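Local coordinates for PUA domain-containing protein (Aeropyrum pernix, PDB 2CX0), which is of unknown function but, as a PUA-domain protein, probably binds RNA and may play a part in translation initiation, at residues 97-100 with 101-105; 131-134 with 135-138; 153-156 with 157-160; 169-173 with 174-178. All blocks are in the same frame, centred on the assembly; numbering follows the deposited sequence.

Overall arrangement
Interactions 1, 2 and 3 all belong to the PUA domain, while interaction 4 leads out of its last strand into helix 174-183, which packs against the other sheet of the chain. Interactions 1 and 2 touch, their centres about 9 Å apart: Val-97 is probably hydrogen-bonded through its backbone to Leu-132 and His-134. A sulfate, probably from the crystallisation liquor, sits at the helix start of interaction 1, about 4 Å from the His-134 side chain of interaction 2 at the nearest atoms. Interaction 3 closes a peripheral helix, its centre about 16 Å from that of interaction 1 and about 29 Å from that of interaction 4. Interaction 4 touches interaction 1 where Arg-170 CD packs on Leu-105 O.

Interaction 1: 97-100 with 101-105; sequences VDKG and AAIAL. With SO4 (sulfate ion), chain B.
Asp-98 folds its carboxylate over the first turn of helix 99-107 and accepts a hydrogen bond from Ala-101 N at OD1, 2.9 Å away, the donor lying nearly in line with the C-O bond. Its CG stands between the backbone N and the carbonyl carbon (chi1 62°), a setting that brings OD1 to the Ala-101 amide. The backbone bonds start at the same residue: Asp-98 O receives Ala-102 N at 2.9 Å, Lys-99 O receives Ile-103 N at 3.0 Å, and Gly-100 O takes Ala-104 N. Asp-98 is thus the N-cap of the helix that follows strand 93-97 in the PUA domain. If an alanine stood here, Ala-101 N would probably lose its side-chain acceptor and the first turn be freer to fray.

The second polar partner of the helix start is the sulfate, whose O3 accepts from Lys-99 N over a short 2.6 Å. Two anionic groups therefore share the first turn, and the partial positive charge of a helix N-terminus would be expected to suit both.

The apolar contacts fall into two groups. Val-97 CB meets Ala-101 CB at 3.8 Å, and Val-97 CG2 meets Ala-102 CB at 3.9 Å, the strand's last residue tucking against the helix it leads into; Leu-111 packs on both Val-97 and Ala-101. One turn apart on the outer surface, Lys-99 and Ile-103 run side by side in the same direction, with Lys-99 CG 3.9 Å from Ile-103 CD1.

Interaction 2: 131-134 with 135-138; sequences ALYH and ETRT
Tyr-133 and Glu-135 both set CG anti to the backbone N (chi1 173° and -174°), and their side chains run side by side in the same direction. Glu-135 CB thereby comes to rest over one face of the tyrosine ring, shifted toward the rim and 3.9 Å from the ring centroid, a CH-pi contact. The same CB lies over a face of the His-134 imidazole, 4.1 Å from its centroid, so one methylene meets a face of each ring. The Glu-135 carboxylate stands almost perpendicular to the imidazole plane.

Two backbone bonds close the hairpin. Tyr-133 N donates to Thr-138 O at 2.9 Å, while Arg-137 N gives Tyr-133 O a weak, bent bond. Arg-137 takes up left-handed helical backbone angles, which turn the chain back toward the next strand. Within the turn Thr-136 OG1 and Thr-138 OG1 share a hydrogen bond of 2.8 Å, and Thr-136 OG1 also approaches Tyr-133 CD2 at 3.4 Å. Leu-132 CD2 lies over one face of the Arg-137 guanidinium, whose NH2 makes a salt bridge with Glu-120. A water donates to His-134 O at 2.8 Å and weakly accepts from Arg-137 NH1.

This is the beta hairpin between strands 128-133 and 138-145 of the PUA sheet; its first strand runs parallel to strand 93-97, and Tyr-133 packs against Lys-99 and Ala-102 of helix 99-107.

Interaction 3: 153-156 with 157-160; sequences EKLY and REKA
A Schellman motif ends helix 149-158, with Ala-160 N donating to Leu-155 O at 3.1 Å and Lys-159 N giving a weak bond to Tyr-156 O at 3.0 Å. Lys-159 is its C-prime residue, and its positive phi (54°) turns the chain off the helix.

In the last turn of the helix, Arg-157 stretches its chain from CG to NE beside Tyr-156, pointing the same way. Its CG lies over a face of the tyrosine ring, 4.0 Å from the centroid and off toward the rim, a CH-pi contact. Further out the roles reverse, and Tyr-156 OH sits over one face of the guanidinium, 3.4 Å from Arg-157 CZ. Glu-153 OE1 is modelled too close to Arg-157 NH1, so the salt bridge between them, i to i+4, is doubtful. A water accepts from Arg-157 NH2 at 3.0 Å. The Tyr-156 side chain packs on Val-116 and Val-119 of strand 116-121, and Lys-159 NZ is hydrogen-bonded to Val-116 O.

Leu-155 CD2 meets Ala-160 CB at 3.6 Å, an apolar pair spanning the helix end that is characteristic of the Schellman motif.

Interaction 4: 169-173 with 174-178; sequences HRLGD and ALWEL
Leu-171 lays its CD2 over the six-membered ring of Trp-176, almost above the centre: 4.0 Å from the centroid and 12° off the ring normal. The leucine belongs to a type II beta turn, Arg-170 to Asp-173, that feeds directly into the N-cap of helix 174-183. Gly-172 holds the third position of that turn with positive phi, where a CB would jam against the preceding carbonyl oxygen.

Asp-173 is the N-cap and uses both carboxylate oxygens. OD1 accepts from Trp-176 N at 2.7 Å, met nearly along its C-O bond, whereas OD2 takes Arg-170 N at 2.9 Å from above the carboxylate plane. Chi1 of 72° places CG between the backbone N and the carbonyl carbon, bringing the group within reach of both amides. In place of this aspartate, a leucine would take the side-chain acceptors from Trp-176 N and Arg-170 N, which is likely to weaken the tie between turn and helix. Asp-173 O accepts the first i to i+4 backbone bond, from Glu-177 N at 3.0 Å.

The buried His-169 ring meets Trp-176 rim to rim, planes 28° apart, and carries Leu-175 CD2 over one face. Leu-80 of helix 80-86 packs against His-169, Leu-171 and Trp-176, joining the turn to the N-terminal part of the chain. A water bridges the two segments, donating to Gly-172 O and Glu-177 OE2, each 2.8 Å from its oxygen.

Interaction 1: 97-100 with 101-105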
loop_
_atom_site.group_PDB
_atom_site.type_symbol
_atom_site.label_atom_id
_atom_site.label_comp_id
_atom_site.label_asym_id
_atom_site.label_seq_id
_atom_site.Cartn_x
_atom_site.Cartn_y
_atom_site.Cartn_z
ATOM N N VAL A 97 -2.619 7.827 -12.939
ATOM C CA VAL A 97 -3.748 8.772 -12.799
ATOM C C VAL A 97 -3.331 10.198 -13.117
ATOM O O VAL A 97 -2.145 10.562 -13.031
ATOM C CB VAL A 97 -4.366 8.726 -11.351
ATOM C CG1 VAL A 97 -4.641 7.279 -10.923
ATOM C CG2 VAL A 97 -3.362 9.416 -10.263
ATOM N N ASP A 98 -4.336 11.016 -13.468
ATOM C CA ASP A 98 -4.096 12.407 -13.775
ATOM C C ASP A 98 -3.867 13.237 -12.500
ATOM O O ASP A 98 -4.014 12.733 -11.390
ATOM C CB ASP A 98 -5.203 12.994 -14.679
ATOM C CG ASP A 98 -6.599 12.993 -14.068
ATOM O OD1 ASP A 98 -6.773 13.052 -12.855
ATOM O OD2 ASP A 98 -7.569 12.984 -14.851
ATOM N N LYS A 99 -3.472 14.498 -12.655
ATOM C CA LYS A 99 -3.169 15.327 -11.499
ATOM C C LYS A 99 -4.350 15.511 -10.547
ATOM O O LYS A 99 -4.209 15.395 -9.357
ATOM C CB LYS A 99 -2.643 16.731 -11.931
ATOM C CG LYS A 99 -2.379 17.648 -10.741
ATOM C CD LYS A 99 -1.946 19.070 -11.224
ATOM C CE LYS A 99 -0.494 19.099 -11.674
ATOM N NZ LYS A 99 -0.068 20.528 -11.954
ATOM N N GLY A 100 -5.535 15.816 -11.081
ATOM C CA GLY A 100 -6.696 15.978 -10.193
ATOM C C GLY A 100 -6.985 14.690 -9.393
ATOM O O GLY A 100 -7.378 14.753 -8.212
ATOM N N ALA A 101 -6.791 13.535 -10.024
ATOM C CA ALA A 101 -7.027 12.277 -9.326
ATOM C C ALA A 101 -5.945 12.006 -8.292
ATOM O O ALA A 101 -6.274 11.505 -7.208
ATOM C CB ALA A 101 -7.135 11.077 -10.322
ATOM N N ALA A 102 -4.694 12.346 -8.593
ATOM C CA ALA A 102 -3.583 12.131 -7.633
ATOM C C ALA A 102 -3.905 12.986 -6.402
ATOM O O ALA A 102 -3.774 12.550 -5.281
ATOM C CB ALA A 102 -2.215 12.594 -8.233
ATOM N N ILE A 103 -4.338 14.230 -6.621
ATOM C CA ILE A 103 -4.684 15.087 -5.504
ATOM C C ILE A 103 -5.866 14.537 -4.722
ATOM O O ILE A 103 -5.879 14.516 -3.470
ATOM C CB ILE A 103 -5.009 16.524 -6.024
ATOM C CG1 ILE A 103 -3.709 17.228 -6.395
ATOM C CG2 ILE A 103 -5.782 17.351 -4.941
ATOM C CD1 ILE A 103 -3.953 18.404 -7.261
ATOM N N ALA A 104 -6.866 14.059 -5.443
ATOM C CA ALA A 104 -8.066 13.508 -4.722
ATOM C C ALA A 104 -7.699 12.272 -3.865
ATOM O O ALA A 104 -8.140 12.119 -2.731
ATOM C CB ALA A 104 -9.176 13.118 -5.731
ATOM N N LEU A 105 -6.865 11.405 -4.416
ATOM C CA LEU A 105 -6.455 10.244 -3.677
ATOM C C LEU A 105 -5.649 10.703 -2.462
ATOM O O LEU A 105 -5.810 10.115 -1.392
ATOM C CB LEU A 105 -5.588 9.351 -4.576
ATOM C CG LEU A 105 -6.360 8.247 -5.345
ATOM C CD1 LEU A 105 -7.718 8.738 -5.822
ATOM C CD2 LEU A 105 -5.502 7.785 -6.527
HETATM S S SO4 B . -3.246 16.266 -15.940
HETATM O O1 SO4 B . -4.712 16.391 -15.846
HETATM O O2 SO4 B . -2.670 17.608 -15.729
HETATM O O3 SO4 B . -2.622 15.298 -15.006
HETATM O O4 SO4 B . -2.929 15.874 -17.303
#

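Interaction 2: 131-134 with 135-138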
loop_
_atom_site.group_PDB
_atom_site.type_symbol
_atom_site.label_atom_id
_atom_site.label_comp_id
_atom_site.label_asym_id
_atom_site.label_seq_id
_atom_site.Cartn_x
_atom_site.Cartn_y
_atom_site.Cartn_z
ATOM N N ALA A 131 -1.933 3.078 -7.133
ATOM C CA ALA A 131 -2.256 4.160 -8.056
ATOM C C ALA A 131 -1.096 5.166 -7.992
ATOM O O ALA A 131 -0.740 5.631 -6.905
ATOM C CB ALA A 131 -3.547 4.859 -7.662
ATOM N N LEU A 132 -0.579 5.553 -9.169
ATOM C CA LEU A 132 0.566 6.476 -9.213
ATOM C C LEU A 132 0.237 7.709 -10.056
ATOM O O LEU A 132 -0.385 7.617 -11.142
ATOM C CB LEU A 132 1.783 5.827 -9.925
ATOM C CG LEU A 132 2.714 4.925 -9.104
ATOM C CD1 LEU A 132 1.890 3.827 -8.349
ATOM C CD2 LEU A 132 3.682 4.220 -10.147
ATOM N N TYR A 133 0.687 8.858 -9.586
ATOM C CA TYR A 133 0.489 10.100 -10.392
ATOM C C TYR A 133 1.359 9.846 -11.637
ATOM O O TYR A 133 2.568 9.574 -11.498
ATOM C CB TYR A 133 1.032 11.293 -9.595
ATOM C CG TYR A 133 1.029 12.588 -10.381
ATOM C CD1 TYR A 133 0.063 12.829 -11.376
ATOM C CD2 TYR A 133 1.960 13.592 -10.108
ATOM C CE1 TYR A 133 0.032 14.080 -12.088
ATOM C CE2 TYR A 133 1.936 14.823 -10.794
ATOM C CZ TYR A 133 0.984 15.060 -11.767
ATOM O OH TYR A 133 1.013 16.285 -12.400
ATOM N N HIS A 134 0.780 9.935 -12.833
ATOM C CA HIS A 134 1.517 9.621 -14.057
ATOM C C HIS A 134 2.792 10.421 -14.339
ATOM O O HIS A 134 3.790 9.850 -14.739
ATOM C CB HIS A 134 0.605 9.722 -15.276
ATOM C CG HIS A 134 0.441 11.117 -15.794
ATOM N ND1 HIS A 134 1.255 11.641 -16.779
ATOM C CD2 HIS A 134 -0.380 12.120 -15.412
ATOM C CE1 HIS A 134 0.939 12.910 -16.975
ATOM N NE2 HIS A 134 -0.048 13.228 -16.163
ATOM N N GLU A 135 2.743 11.708 -14.088
ATOM C CA GLU A 135 3.871 12.614 -14.426
ATOM C C GLU A 135 5.189 12.290 -13.684
ATOM O O GLU A 135 6.260 12.254 -14.294
ATOM C CB GLU A 135 3.443 14.092 -14.144
ATOM C CG GLU A 135 4.425 15.207 -14.568
ATOM C CD GLU A 135 4.758 15.133 -16.064
ATOM O OE1 GLU A 135 3.899 14.683 -16.870
ATOM O OE2 GLU A 135 5.883 15.517 -16.449
ATOM N N THR A 136 5.099 12.031 -12.386
ATOM C CA THR A 136 6.284 11.781 -11.581
ATOM C C THR A 136 6.365 10.319 -11.146
ATOM O O THR A 136 7.321 9.971 -10.476
ATOM C CB THR A 136 6.225 12.576 -10.270
ATOM O OG1 THR A 136 4.995 12.237 -9.605
ATOM C CG2 THR A 136 6.243 14.100 -10.525
ATOM N N ARG A 137 5.354 9.509 -11.489
ATOM C CA ARG A 137 5.246 8.115 -11.035
ATOM C C ARG A 137 5.260 7.975 -9.487
ATOM O O ARG A 137 5.758 6.984 -8.930
ATOM C CB ARG A 137 6.363 7.234 -11.630
ATOM C CG ARG A 137 6.145 6.944 -13.109
ATOM C CD ARG A 137 7.107 5.872 -13.654
ATOM N NE ARG A 137 6.769 4.498 -13.281
ATOM C CZ ARG A 137 5.847 3.759 -13.905
ATOM N NH1 ARG A 137 5.178 4.283 -14.928
ATOM N NH2 ARG A 137 5.603 2.524 -13.506
ATOM N N THR A 138 4.745 8.979 -8.794
ATOM C CA THR A 138 4.685 8.942 -7.326
ATOM C C THR A 138 3.485 8.087 -6.874
ATOM O O THR A 138 2.352 8.353 -7.260
ATOM C CB THR A 138 4.439 10.355 -6.731
ATOM O OG1 THR A 138 5.510 11.219 -7.087
ATOM C CG2 THR A 138 4.277 10.297 -5.192
HETATM O O HOH W 1 4.397 7.386 -15.966
#

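Interaction 3: 153-156 with 157-160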
loop_
_atom_site.group_PDB
_atom_site.type_symbol
_atom_site.label_atom_id
_atom_site.label_comp_id
_atom_site.label_asym_id
_atom_site.label_seq_id
_atom_site.Cartn_x
_atom_site.Cartn_y
_atom_site.Cartn_z
ATOM N N GLU A 153 -8.491 -1.017 -19.267
ATOM C CA GLU A 153 -7.822 -0.476 -20.452
ATOM C C GLU A 153 -8.883 0.164 -21.394
ATOM O O GLU A 153 -8.666 1.224 -22.015
ATOM C CB GLU A 153 -7.115 -1.630 -21.201
ATOM C CG GLU A 153 -5.705 -1.945 -20.697
ATOM C CD GLU A 153 -4.737 -0.785 -20.942
ATOM O OE1 GLU A 153 -5.030 0.088 -21.761
ATOM O OE2 GLU A 153 -3.663 -0.749 -20.346
ATOM N N LYS A 154 -10.035 -0.488 -21.493
ATOM C CA LYS A 154 -11.058 0.041 -22.368
ATOM C C LYS A 154 -11.813 1.174 -21.673
ATOM O O LYS A 154 -11.988 2.266 -22.211
ATOM C CB LYS A 154 -12.020 -1.075 -22.748
ATOM C CG LYS A 154 -11.299 -2.213 -23.425
ATOM C CD LYS A 154 -12.228 -2.983 -24.334
ATOM C CE LYS A 154 -11.537 -4.237 -24.915
ATOM N NZ LYS A 154 -10.340 -3.963 -25.779
ATOM N N LEU A 155 -12.204 0.946 -20.439
ATOM C CA LEU A 155 -12.987 1.940 -19.707
ATOM C C LEU A 155 -12.309 3.295 -19.513
ATOM O O LEU A 155 -12.971 4.317 -19.616
ATOM C CB LEU A 155 -13.364 1.380 -18.321
ATOM C CG LEU A 155 -14.324 0.158 -18.354
ATOM C CD1 LEU A 155 -14.410 -0.507 -16.925
ATOM C CD2 LEU A 155 -15.720 0.660 -18.859
ATOM N N TYR A 156 -11.005 3.337 -19.230
ATOM C CA TYR A 156 -10.403 4.639 -19.043
ATOM C C TYR A 156 -10.314 5.406 -20.363
ATOM O O TYR A 156 -10.420 6.615 -20.381
ATOM C CB TYR A 156 -9.015 4.532 -18.340
ATOM C CG TYR A 156 -7.822 4.402 -19.219
ATOM C CD1 TYR A 156 -7.154 3.178 -19.336
ATOM C CD2 TYR A 156 -7.277 5.521 -19.860
ATOM C CE1 TYR A 156 -5.961 3.060 -20.082
ATOM C CE2 TYR A 156 -6.052 5.409 -20.620
ATOM C CZ TYR A 156 -5.430 4.166 -20.709
ATOM O OH TYR A 156 -4.310 3.996 -21.456
ATOM N N ARG A 157 -10.156 4.698 -21.470
ATOM C CA ARG A 157 -10.083 5.387 -22.752
ATOM C C ARG A 157 -11.438 6.002 -23.152
ATOM O O ARG A 157 -11.471 6.935 -23.917
ATOM C CB ARG A 157 -9.600 4.414 -23.826
ATOM C CG ARG A 157 -8.118 4.123 -23.718
ATOM C CD ARG A 157 -7.732 3.067 -24.744
ATOM N NE ARG A 157 -6.293 2.986 -24.894
ATOM C CZ ARG A 157 -5.509 2.216 -24.157
ATOM N NH1 ARG A 157 -6.034 1.457 -23.198
ATOM N NH2 ARG A 157 -4.198 2.168 -24.412
ATOM N N GLU A 158 -12.534 5.450 -22.642
ATOM C CA GLU A 158 -13.869 5.969 -22.881
ATOM C C GLU A 158 -14.214 6.980 -21.793
ATOM O O GLU A 158 -15.210 7.679 -21.883
ATOM C CB GLU A 158 -14.898 4.830 -22.749
ATOM C CG GLU A 158 -14.597 3.639 -23.635
ATOM C CD GLU A 158 -15.396 2.394 -23.257
ATOM O OE1 GLU A 158 -15.244 1.385 -23.975
ATOM O OE2 GLU A 158 -16.166 2.423 -22.256
ATOM N N LYS A 159 -13.388 7.042 -20.755
ATOM C CA LYS A 159 -13.686 7.871 -19.562
ATOM C C LYS A 159 -15.079 7.524 -18.988
ATOM O O LYS A 159 -15.888 8.378 -18.636
ATOM C CB LYS A 159 -13.544 9.386 -19.802
ATOM C CG LYS A 159 -12.160 9.719 -20.244
ATOM C CD LYS A 159 -11.145 9.478 -19.172
ATOM C CE LYS A 159 -9.753 9.717 -19.768
ATOM N NZ LYS A 159 -8.703 9.683 -18.738
ATOM N N ALA A 160 -15.339 6.231 -18.922
ATOM C CA ALA A 160 -16.566 5.690 -18.322
ATOM C C ALA A 160 -16.609 6.107 -16.833
ATOM O O ALA A 160 -15.541 6.299 -16.206
ATOM C CB ALA A 160 -16.492 4.172 -18.381
HETATM O O HOH W 2 -2.064 0.592 -23.101
#

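Interaction 4: 169-173 with 174-178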
loop_
_atom_site.group_PDB
_atom_site.type_symbol
_atom_site.label_atom_id
_atom_site.label_comp_id
_atom_site.label_asym_id
_atom_site.label_seq_id
_atom_site.Cartn_x
_atom_site.Cartn_y
_atom_site.Cartn_z
ATOM N N HIS A 169 -5.055 2.228 1.550
ATOM C CA HIS A 169 -4.070 3.074 2.233
ATOM C C HIS A 169 -3.624 4.170 1.257
ATOM O O HIS A 169 -3.415 3.903 0.039
ATOM C CB HIS A 169 -2.869 2.224 2.683
ATOM C CG HIS A 169 -1.652 3.026 3.035
ATOM N ND1 HIS A 169 -0.430 2.853 2.418
ATOM C CD2 HIS A 169 -1.454 3.943 4.011
ATOM C CE1 HIS A 169 0.479 3.637 3.010
ATOM N NE2 HIS A 169 -0.126 4.305 3.980
ATOM N N ARG A 170 -3.465 5.408 1.764
ATOM C CA ARG A 170 -3.114 6.484 0.849
ATOM C C ARG A 170 -2.224 7.544 1.484
ATOM O O ARG A 170 -2.123 7.626 2.703
ATOM C CB ARG A 170 -4.386 7.147 0.281
ATOM C CG ARG A 170 -5.350 7.705 1.374
ATOM C CD ARG A 170 -4.978 9.110 1.882
ATOM N NE ARG A 170 -6.005 9.525 2.870
ATOM C CZ ARG A 170 -5.988 10.675 3.545
ATOM N NH1 ARG A 170 -5.005 11.564 3.329
ATOM N NH2 ARG A 170 -6.932 10.892 4.482
ATOM N N LEU A 171 -1.561 8.321 0.627
ATOM C CA LEU A 171 -0.640 9.378 1.072
ATOM C C LEU A 171 -1.297 10.328 2.113
ATOM O O LEU A 171 -2.325 10.949 1.809
ATOM C CB LEU A 171 -0.250 10.199 -0.157
ATOM C CG LEU A 171 1.192 10.726 -0.057
ATOM C CD1 LEU A 171 1.723 11.307 -1.403
ATOM C CD2 LEU A 171 1.193 11.699 1.052
ATOM N N GLY A 172 -0.723 10.416 3.317
ATOM C CA GLY A 172 -1.301 11.319 4.305
ATOM C C GLY A 172 -2.350 10.741 5.256
ATOM O O GLY A 172 -2.879 11.483 6.092
ATOM N N ASP A 173 -2.701 9.464 5.100
ATOM C CA ASP A 173 -3.637 8.892 6.043
ATOM C C ASP A 173 -2.897 8.599 7.393
ATOM O O ASP A 173 -1.696 8.822 7.522
ATOM C CB ASP A 173 -4.433 7.671 5.451
ATOM C CG ASP A 173 -3.605 6.373 5.267
ATOM O OD1 ASP A 173 -2.471 6.215 5.813
ATOM O OD2 ASP A 173 -4.169 5.477 4.542
ATOM N N ALA A 174 -3.652 8.179 8.409
ATOM C CA ALA A 174 -3.078 7.949 9.719
ATOM C C ALA A 174 -1.937 6.935 9.702
ATOM O O ALA A 174 -0.889 7.172 10.350
ATOM C CB ALA A 174 -4.163 7.515 10.676
ATOM N N LEU A 175 -2.135 5.833 8.978
ATOM C CA LEU A 175 -1.077 4.825 8.896
ATOM C C LEU A 175 0.161 5.421 8.188
ATOM O O LEU A 175 1.314 5.158 8.607
ATOM C CB LEU A 175 -1.557 3.555 8.151
ATOM C CG LEU A 175 -0.483 2.506 7.764
ATOM C CD1 LEU A 175 0.138 1.882 9.034
ATOM C CD2 LEU A 175 -1.098 1.411 6.971
ATOM N N TRP A 176 -0.091 6.238 7.141
ATOM C CA TRP A 176 1.007 6.844 6.396
ATOM C C TRP A 176 1.847 7.724 7.341
ATOM O O TRP A 176 3.101 7.646 7.327
ATOM C CB TRP A 176 0.468 7.725 5.259
ATOM C CG TRP A 176 1.575 8.172 4.371
ATOM C CD1 TRP A 176 2.152 7.459 3.370
ATOM C CD2 TRP A 176 2.307 9.380 4.488
ATOM N NE1 TRP A 176 3.232 8.143 2.855
ATOM C CE2 TRP A 176 3.344 9.335 3.517
ATOM C CE3 TRP A 176 2.186 10.506 5.313
ATOM C CZ2 TRP A 176 4.264 10.383 3.344
ATOM C CZ3 TRP A 176 3.099 11.562 5.146
ATOM C CH2 TRP A 176 4.124 11.490 4.168
ATOM N N GLU A 177 1.176 8.520 8.181
ATOM C CA GLU A 177 1.906 9.428 9.069
ATOM C C GLU A 177 2.685 8.656 10.114
ATOM O O GLU A 177 3.816 8.968 10.403
ATOM C CB GLU A 177 0.955 10.440 9.753
ATOM C CG GLU A 177 0.315 11.451 8.774
ATOM C CD GLU A 177 1.295 12.444 8.136
ATOM O OE1 GLU A 177 2.503 12.512 8.473
ATOM O OE2 GLU A 177 0.845 13.193 7.269
ATOM N N LEU A 178 2.041 7.653 10.688
ATOM C CA LEU A 178 2.710 6.826 11.652
ATOM C C LEU A 178 3.958 6.144 11.001
ATOM O O LEU A 178 5.067 6.117 11.594
ATOM C CB LEU A 178 1.715 5.785 12.169
ATOM C CG LEU A 178 2.431 4.693 12.993
ATOM C CD1 LEU A 178 3.072 5.317 14.265
ATOM C CD2 LEU A 178 1.363 3.635 13.381
HETATM O O HOH W 3 -1.693 13.997 6.551
#